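Local coordinates for protein serine acetyltransferase (Entamoeba histolytica, PDB 3Q1X) that probably transfers an acetyl group to the hydroxyl of L-serine, a step of cysteine biosynthesis, and binds L-serine, at residues P128-A139 / M154-I164. Residues are numbered along the deposited sequence; the frame is centred on the assembly and turned at random.
Sequences PGFQAVIVYRIA and MMESVHSYTSI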
ATOM      1  N   PRO A 128      -7.008  -7.344  -6.013  1.00 15.56           N
ATOM      2  CA  PRO A 128      -7.156  -6.033  -5.369  1.00 15.36           C
ATOM      3  C   PRO A 128      -7.918  -5.000  -6.215  1.00 16.05           C
ATOM      4  O   PRO A 128      -8.693  -4.204  -5.672  1.00 15.77           O
ATOM      5  CB  PRO A 128      -5.705  -5.586  -5.115  1.00 15.09           C
ATOM      6  CG  PRO A 128      -4.896  -6.334  -6.129  1.00 15.01           C
ATOM      7  CD  PRO A 128      -5.604  -7.640  -6.355  1.00 15.01           C
ATOM      8  N   GLY A 129      -7.686  -5.002  -7.531  1.00 16.69           N
ATOM      9  CA  GLY A 129      -8.483  -4.181  -8.449  1.00 16.84           C
ATOM     10  C   GLY A 129      -9.974  -4.430  -8.271  1.00 16.66           C
ATOM     11  O   GLY A 129     -10.769  -3.489  -8.309  1.00 16.98           O
ATOM     12  N   PHE A 130     -10.349  -5.690  -8.047  1.00 16.75           N
ATOM     13  CA  PHE A 130     -11.763  -6.036  -7.872  1.00 16.40           C
ATOM     14  C   PHE A 130     -12.327  -5.624  -6.505  1.00 16.34           C
ATOM     15  O   PHE A 130     -13.448  -5.131  -6.424  1.00 15.34           O
ATOM     16  CB  PHE A 130     -12.041  -7.505  -8.182  1.00 17.49           C
ATOM     17  CG  PHE A 130     -13.508  -7.821  -8.228  1.00 17.17           C
ATOM     18  CD1 PHE A 130     -14.309  -7.299  -9.242  1.00 19.16           C
ATOM     19  CD2 PHE A 130     -14.097  -8.589  -7.230  1.00 18.26           C
ATOM     20  CE1 PHE A 130     -15.676  -7.559  -9.275  1.00 18.70           C
ATOM     21  CE2 PHE A 130     -15.466  -8.868  -7.262  1.00 19.60           C
ATOM     22  CZ  PHE A 130     -16.254  -8.347  -8.276  1.00 18.61           C
ATOM     23  N   GLN A 131     -11.530  -5.783  -5.448  1.00 16.46           N
ATOM     24  CA  GLN A 131     -11.942  -5.314  -4.122  1.00 16.66           C
ATOM     25  C   GLN A 131     -12.213  -3.813  -4.143  1.00 16.84           C
ATOM     26  O   GLN A 131     -13.204  -3.332  -3.593  1.00 17.53           O
ATOM     27  CB  GLN A 131     -10.887  -5.647  -3.064  1.00 16.26           C
ATOM     28  CG  GLN A 131     -10.372  -7.091  -3.110  1.00 17.13           C
ATOM     29  CD  GLN A 131     -11.494  -8.118  -3.086  1.00 16.80           C
ATOM     30  OE1 GLN A 131     -12.381  -8.059  -2.229  1.00 21.54           O
ATOM     31  NE2 GLN A 131     -11.470  -9.059  -4.027  1.00 18.28           N
ATOM     32  N   ALA A 132     -11.338  -3.085  -4.831  1.00 17.13           N
ATOM     33  CA  ALA A 132     -11.440  -1.638  -4.953  1.00 17.04           C
ATOM     34  C   ALA A 132     -12.720  -1.241  -5.692  1.00 16.73           C
ATOM     35  O   ALA A 132     -13.452  -0.365  -5.247  1.00 16.44           O
ATOM     36  CB  ALA A 132     -10.234  -1.105  -5.692  1.00 17.65           C
ATOM     37  N   VAL A 133     -12.981  -1.898  -6.819  1.00 17.02           N
ATOM     38  CA  VAL A 133     -14.141  -1.554  -7.642  1.00 18.02           C
ATOM     39  C   VAL A 133     -15.471  -1.835  -6.944  1.00 17.46           C
ATOM     40  O   VAL A 133     -16.408  -1.064  -7.120  1.00 17.63           O
ATOM     41  CB  VAL A 133     -14.081  -2.168  -9.084  1.00 18.15           C
ATOM     42  CG1 VAL A 133     -12.886  -1.618  -9.849  1.00 19.71           C
ATOM     43  CG2 VAL A 133     -14.071  -3.662  -9.062  1.00 20.17           C
ATOM     44  N   ILE A 134     -15.530  -2.908  -6.145  1.00 17.31           N
ATOM     45  CA  ILE A 134     -16.696  -3.221  -5.308  1.00 16.96           C
ATOM     46  C   ILE A 134     -17.075  -2.041  -4.423  1.00 17.07           C
ATOM     47  O   ILE A 134     -18.233  -1.635  -4.367  1.00 17.44           O
ATOM     48  CB  ILE A 134     -16.442  -4.444  -4.392  1.00 17.17           C
ATOM     49  CG1 ILE A 134     -16.380  -5.748  -5.186  1.00 16.81           C
ATOM     50  CG2 ILE A 134     -17.512  -4.556  -3.323  1.00 17.24           C
ATOM     51  CD1 ILE A 134     -16.006  -6.970  -4.330  1.00 16.57           C
ATOM     52  N   VAL A 135     -16.082  -1.512  -3.718  1.00 15.75           N
ATOM     53  CA  VAL A 135     -16.310  -0.410  -2.806  1.00 16.02           C
ATOM     54  C   VAL A 135     -16.529   0.876  -3.608  1.00 16.22           C
ATOM     55  O   VAL A 135     -17.447   1.631  -3.314  1.00 16.56           O
ATOM     56  CB  VAL A 135     -15.179  -0.297  -1.769  1.00 15.58           C
ATOM     57  CG1 VAL A 135     -15.409   0.877  -0.854  1.00 15.45           C
ATOM     58  CG2 VAL A 135     -15.054  -1.606  -0.960  1.00 16.49           C
ATOM     59  N   TYR A 136     -15.727   1.099  -4.653  1.00 16.45           N
ATOM     60  CA  TYR A 136     -15.916   2.277  -5.502  1.00 16.50           C
ATOM     61  C   TYR A 136     -17.353   2.435  -6.027  1.00 16.10           C
ATOM     62  O   TYR A 136     -17.899   3.547  -6.048  1.00 16.16           O
ATOM     63  CB  TYR A 136     -14.952   2.306  -6.701  1.00 16.40           C
ATOM     64  CG  TYR A 136     -15.532   3.139  -7.830  1.00 16.84           C
ATOM     65  CD1 TYR A 136     -15.488   4.538  -7.790  1.00 15.61           C
ATOM     66  CD2 TYR A 136     -16.207   2.528  -8.893  1.00 17.95           C
ATOM     67  CE1 TYR A 136     -16.081   5.305  -8.808  1.00 16.13           C
ATOM     68  CE2 TYR A 136     -16.803   3.286  -9.904  1.00 17.75           C
ATOM     69  CZ  TYR A 136     -16.736   4.666  -9.854  1.00 17.57           C
ATOM     70  OH  TYR A 136     -17.330   5.408 -10.854  1.00 18.89           O
ATOM     71  N   ARG A 137     -17.961   1.334  -6.456  1.00 16.38           N
ATOM     72  CA  ARG A 137     -19.261   1.442  -7.102  1.00 16.61           C
ATOM     73  C   ARG A 137     -20.328   1.913  -6.116  1.00 16.82           C
ATOM     74  O   ARG A 137     -21.275   2.625  -6.491  1.00 17.44           O
ATOM     75  CB  ARG A 137     -19.629   0.143  -7.826  1.00 17.06           C
ATOM     76  CG  ARG A 137     -18.714  -0.091  -9.039  1.00 18.21           C
ATOM     77  CD  ARG A 137     -19.372  -0.906 -10.146  1.00 18.00           C
ATOM     78  NE  ARG A 137     -18.423  -1.222 -11.218  1.00 18.05           N
ATOM     79  CZ  ARG A 137     -18.093  -0.383 -12.198  1.00 16.23           C
ATOM     80  NH1 ARG A 137     -18.646   0.831 -12.264  1.00 16.34           N
ATOM     81  NH2 ARG A 137     -17.223  -0.763 -13.121  1.00 17.03           N
ATOM     82  N   ILE A 138     -20.143   1.561  -4.847  1.00 16.64           N
ATOM     83  CA  ILE A 138     -21.035   2.057  -3.800  1.00 17.78           C
ATOM     84  C   ILE A 138     -20.681   3.494  -3.401  1.00 16.97           C
ATOM     85  O   ILE A 138     -21.568   4.348  -3.340  1.00 17.00           O
ATOM     86  CB  ILE A 138     -21.118   1.085  -2.601  1.00 17.85           C
ATOM     87  CG1 ILE A 138     -22.068  -0.085  -2.934  1.00 20.03           C
ATOM     88  CG2 ILE A 138     -21.583   1.807  -1.338  1.00 19.17           C
ATOM     89  CD1 ILE A 138     -21.503  -1.132  -3.884  1.00 23.58           C
ATOM     90  N   ALA A 139     -19.393   3.767  -3.169  1.00 16.63           N
ATOM     91  CA  ALA A 139     -18.925   5.127  -2.857  1.00 17.12           C
ATOM     92  C   ALA A 139     -19.384   6.170  -3.886  1.00 17.41           C
ATOM     93  O   ALA A 139     -19.733   7.308  -3.530  1.00 17.59           O
ATOM     94  CB  ALA A 139     -17.413   5.149  -2.706  1.00 16.54           C
ATOM     95  N   MET A 154     -14.360   6.221   2.853  1.00 16.64           N
ATOM     96  CA  MET A 154     -14.528   4.847   2.392  1.00 16.87           C
ATOM     97  C   MET A 154     -13.461   4.475   1.365  1.00 16.37           C
ATOM     98  O   MET A 154     -12.824   3.422   1.467  1.00 17.33           O
ATOM     99  CB  MET A 154     -15.918   4.674   1.784  1.00 16.99           C
ATOM    100  CG  MET A 154     -16.327   3.229   1.571  1.00 19.85           C
ATOM    101  SD  MET A 154     -17.868   3.053   0.636  1.00 24.26           S
ATOM    102  CE  MET A 154     -18.771   4.436   1.261  1.00 19.19           C
ATOM    103  N   MET A 155     -13.244   5.351   0.387  1.00 16.33           N
ATOM    104  CA  MET A 155     -12.226   5.079  -0.632  1.00 16.07           C
ATOM    105  C   MET A 155     -10.785   5.160  -0.106  1.00 15.61           C
ATOM    106  O   MET A 155      -9.881   4.520  -0.658  1.00 14.88           O
ATOM    107  CB  MET A 155     -12.403   5.987  -1.848  1.00 15.97           C
ATOM    108  CG  MET A 155     -13.681   5.751  -2.622  1.00 16.84           C
ATOM    109  SD  MET A 155     -14.054   4.028  -2.932  1.00 17.46           S
ATOM    110  CE  MET A 155     -12.744   3.590  -4.081  1.00 17.32           C
ATOM    111  N   GLU A 156     -10.569   5.909   0.973  1.00 15.88           N
ATOM    112  CA  GLU A 156      -9.264   5.891   1.641  1.00 16.03           C
ATOM    113  C   GLU A 156      -8.979   4.558   2.360  1.00 16.49           C
ATOM    114  O   GLU A 156      -7.811   4.151   2.504  1.00 16.93           O
ATOM    115  CB  GLU A 156      -9.106   7.081   2.591  1.00 15.83           C
ATOM    116  CG  GLU A 156      -8.877   8.428   1.884  1.00 16.78           C
ATOM    117  CD  GLU A 156      -7.735   8.424   0.885  1.00 16.31           C
ATOM    118  OE1 GLU A 156      -6.740   7.690   1.075  1.00 16.61           O
ATOM    119  OE2 GLU A 156      -7.836   9.180  -0.098  1.00 17.43           O
ATOM    120  N   SER A 157     -10.036   3.869   2.793  1.00 17.04           N
ATOM    121  CA  SER A 157      -9.896   2.479   3.249  1.00 17.45           C
ATOM    122  C   SER A 157      -9.410   1.571   2.113  1.00 17.02           C
ATOM    123  O   SER A 157      -8.480   0.783   2.284  1.00 17.14           O
ATOM    124  CB  SER A 157     -11.196   1.945   3.844  1.00 17.56           C
ATOM    125  OG  SER A 157     -11.504   2.583   5.067  1.00 19.92           O
ATOM    126  N   VAL A 158     -10.043   1.703   0.948  1.00 16.05           N
ATOM    127  CA  VAL A 158      -9.595   1.016  -0.266  1.00 15.76           C
ATOM    128  C   VAL A 158      -8.136   1.384  -0.599  1.00 15.46           C
ATOM    129  O   VAL A 158      -7.306   0.502  -0.849  1.00 16.05           O
ATOM    130  CB  VAL A 158     -10.519   1.348  -1.455  1.00 15.11           C
ATOM    131  CG1 VAL A 158      -9.904   0.873  -2.753  1.00 16.92           C
ATOM    132  CG2 VAL A 158     -11.924   0.756  -1.246  1.00 15.21           C
ATOM    133  N   HIS A 159      -7.827   2.678  -0.528  1.00 15.63           N
ATOM    134  CA  HIS A 159      -6.495   3.207  -0.754  1.00 15.47           C
ATOM    135  C   HIS A 159      -5.439   2.504   0.122  1.00 15.03           C
ATOM    136  O   HIS A 159      -4.402   2.065  -0.376  1.00 15.08           O
ATOM    137  CB  HIS A 159      -6.561   4.721  -0.496  1.00 14.89           C
ATOM    138  CG  HIS A 159      -5.433   5.519  -1.073  1.00 17.52           C
ATOM    139  ND1 HIS A 159      -4.583   5.050  -2.052  1.00 19.40           N
ATOM    140  CD2 HIS A 159      -5.055   6.795  -0.828  1.00 17.33           C
ATOM    141  CE1 HIS A 159      -3.708   5.993  -2.356  1.00 17.39           C
ATOM    142  NE2 HIS A 159      -3.973   7.062  -1.630  1.00 18.61           N
ATOM    143  N   SER A 160      -5.724   2.355   1.416  1.00 15.48           N
ATOM    144  CA  SER A 160      -4.787   1.704   2.352  1.00 15.68           C
ATOM    145  C   SER A 160      -4.638   0.207   2.085  1.00 15.56           C
ATOM    146  O   SER A 160      -3.544  -0.356   2.184  1.00 16.01           O
ATOM    147  CB  SER A 160      -5.236   1.922   3.802  1.00 16.12           C
ATOM    148  OG  SER A 160      -5.227   3.297   4.155  1.00 17.33           O
ATOM    149  N   TYR A 161      -5.756  -0.428   1.742  1.00 15.41           N
ATOM    150  CA  TYR A 161      -5.783  -1.882   1.539  1.00 15.78           C
ATOM    151  C   TYR A 161      -5.121  -2.368   0.232  1.00 15.98           C
ATOM    152  O   TYR A 161      -4.502  -3.437   0.219  1.00 15.81           O
ATOM    153  CB  TYR A 161      -7.229  -2.394   1.675  1.00 16.31           C
ATOM    154  CG  TYR A 161      -7.331  -3.898   1.718  1.00 15.89           C
ATOM    155  CD1 TYR A 161      -6.841  -4.614   2.814  1.00 18.31           C
ATOM    156  CD2 TYR A 161      -7.895  -4.609   0.664  1.00 17.90           C
ATOM    157  CE1 TYR A 161      -6.916  -6.002   2.862  1.00 19.09           C
ATOM    158  CE2 TYR A 161      -7.980  -6.006   0.699  1.00 17.54           C
ATOM    159  CZ  TYR A 161      -7.498  -6.688   1.805  1.00 18.85           C
ATOM    160  OH  TYR A 161      -7.565  -8.066   1.837  1.00 20.66           O
ATOM    161  N   THR A 162      -5.240  -1.586  -0.840  1.00 15.66           N
ATOM    162  CA  THR A 162      -4.859  -2.018  -2.194  1.00 16.03           C
ATOM    163  C   THR A 162      -3.882  -1.055  -2.874  1.00 15.42           C
ATOM    164  O   THR A 162      -3.346  -1.368  -3.939  1.00 16.00           O
ATOM    165  CB  THR A 162      -6.104  -2.070  -3.100  1.00 15.79           C
ATOM    166  OG1 THR A 162      -6.636  -0.750  -3.229  1.00 15.82           O
ATOM    167  CG2 THR A 162      -7.174  -2.999  -2.516  1.00 16.11           C
ATOM    168  N   SER A 163      -3.690   0.120  -2.278  1.00 16.33           N
ATOM    169  CA  SER A 163      -2.852   1.194  -2.860  1.00 16.42           C
ATOM    170  C   SER A 163      -3.406   1.723  -4.186  1.00 16.74           C
ATOM    171  O   SER A 163      -2.675   2.357  -4.960  1.00 17.05           O
ATOM    172  CB  SER A 163      -1.382   0.755  -3.022  1.00 16.94           C
ATOM    173  OG  SER A 163      -0.894   0.119  -1.858  1.00 18.58           O
ATOM    174  N   ILE A 164      -4.684   1.437  -4.434  1.00 16.11           N
ATOM    175  CA  ILE A 164      -5.454   1.967  -5.561  1.00 15.45           C
ATOM    176  C   ILE A 164      -6.270   3.164  -5.059  1.00 15.88           C
ATOM    177  O   ILE A 164      -6.971   3.067  -4.045  1.00 15.03           O
ATOM    178  CB  ILE A 164      -6.386   0.894  -6.171  1.00 15.39           C
ATOM    179  CG1 ILE A 164      -5.587  -0.326  -6.648  1.00 14.90           C
ATOM    180  CG2 ILE A 164      -7.239   1.482  -7.319  1.00 15.27           C
ATOM    181  CD1 ILE A 164      -6.457  -1.503  -7.035  1.00 17.35           C
TER
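Bends at chi2 (-45°) and chi3 (-68°) fold Met-155 back toward helix 128-139, where it enters as a knob among Ala-132, Val-135, Tyr-136 and Ala-139; its SD lies 3.5 Å from Ala-139 CB, and its CE reaches Tyr-136 CB. Met-154, with CG anti to the backbone N (chi1 -166°), instead extends across Val-135, CG to CG1 at 3.5 Å. Unbranched methionines can follow the opposing surface. Val-158 divides its methyls between a small and a branched partner: CG1 meets Ala-132 CB at 3.6 Å, while CG2 presses tightly on Val-135 CB at 3.5 Å. Small alanine suits backbones this near, Ala-132 CA lying 5.7 Å from Val-158 CA; the antiparallel axes approach to 9.7 Å. Ile-164 CD1 rests on the bare backbone of Gly-129, 3.6 Å from its CA. Proline suits the helix's first turn, where its missing N-H costs no helix bond; Thr-162 offers Pro-128 a methyl, while its OG1 donates to Val-158 O, from above the carbonyl plane, and accepts from Ile-164 N in an ST turn. The hairpin's apolar interface lies where the helical part meets the left-handed beta-helix: Ile-138 packs on helices 82-113 and 36-45, Met-155 and Tyr-136 on Ile-166 of strand 165-166.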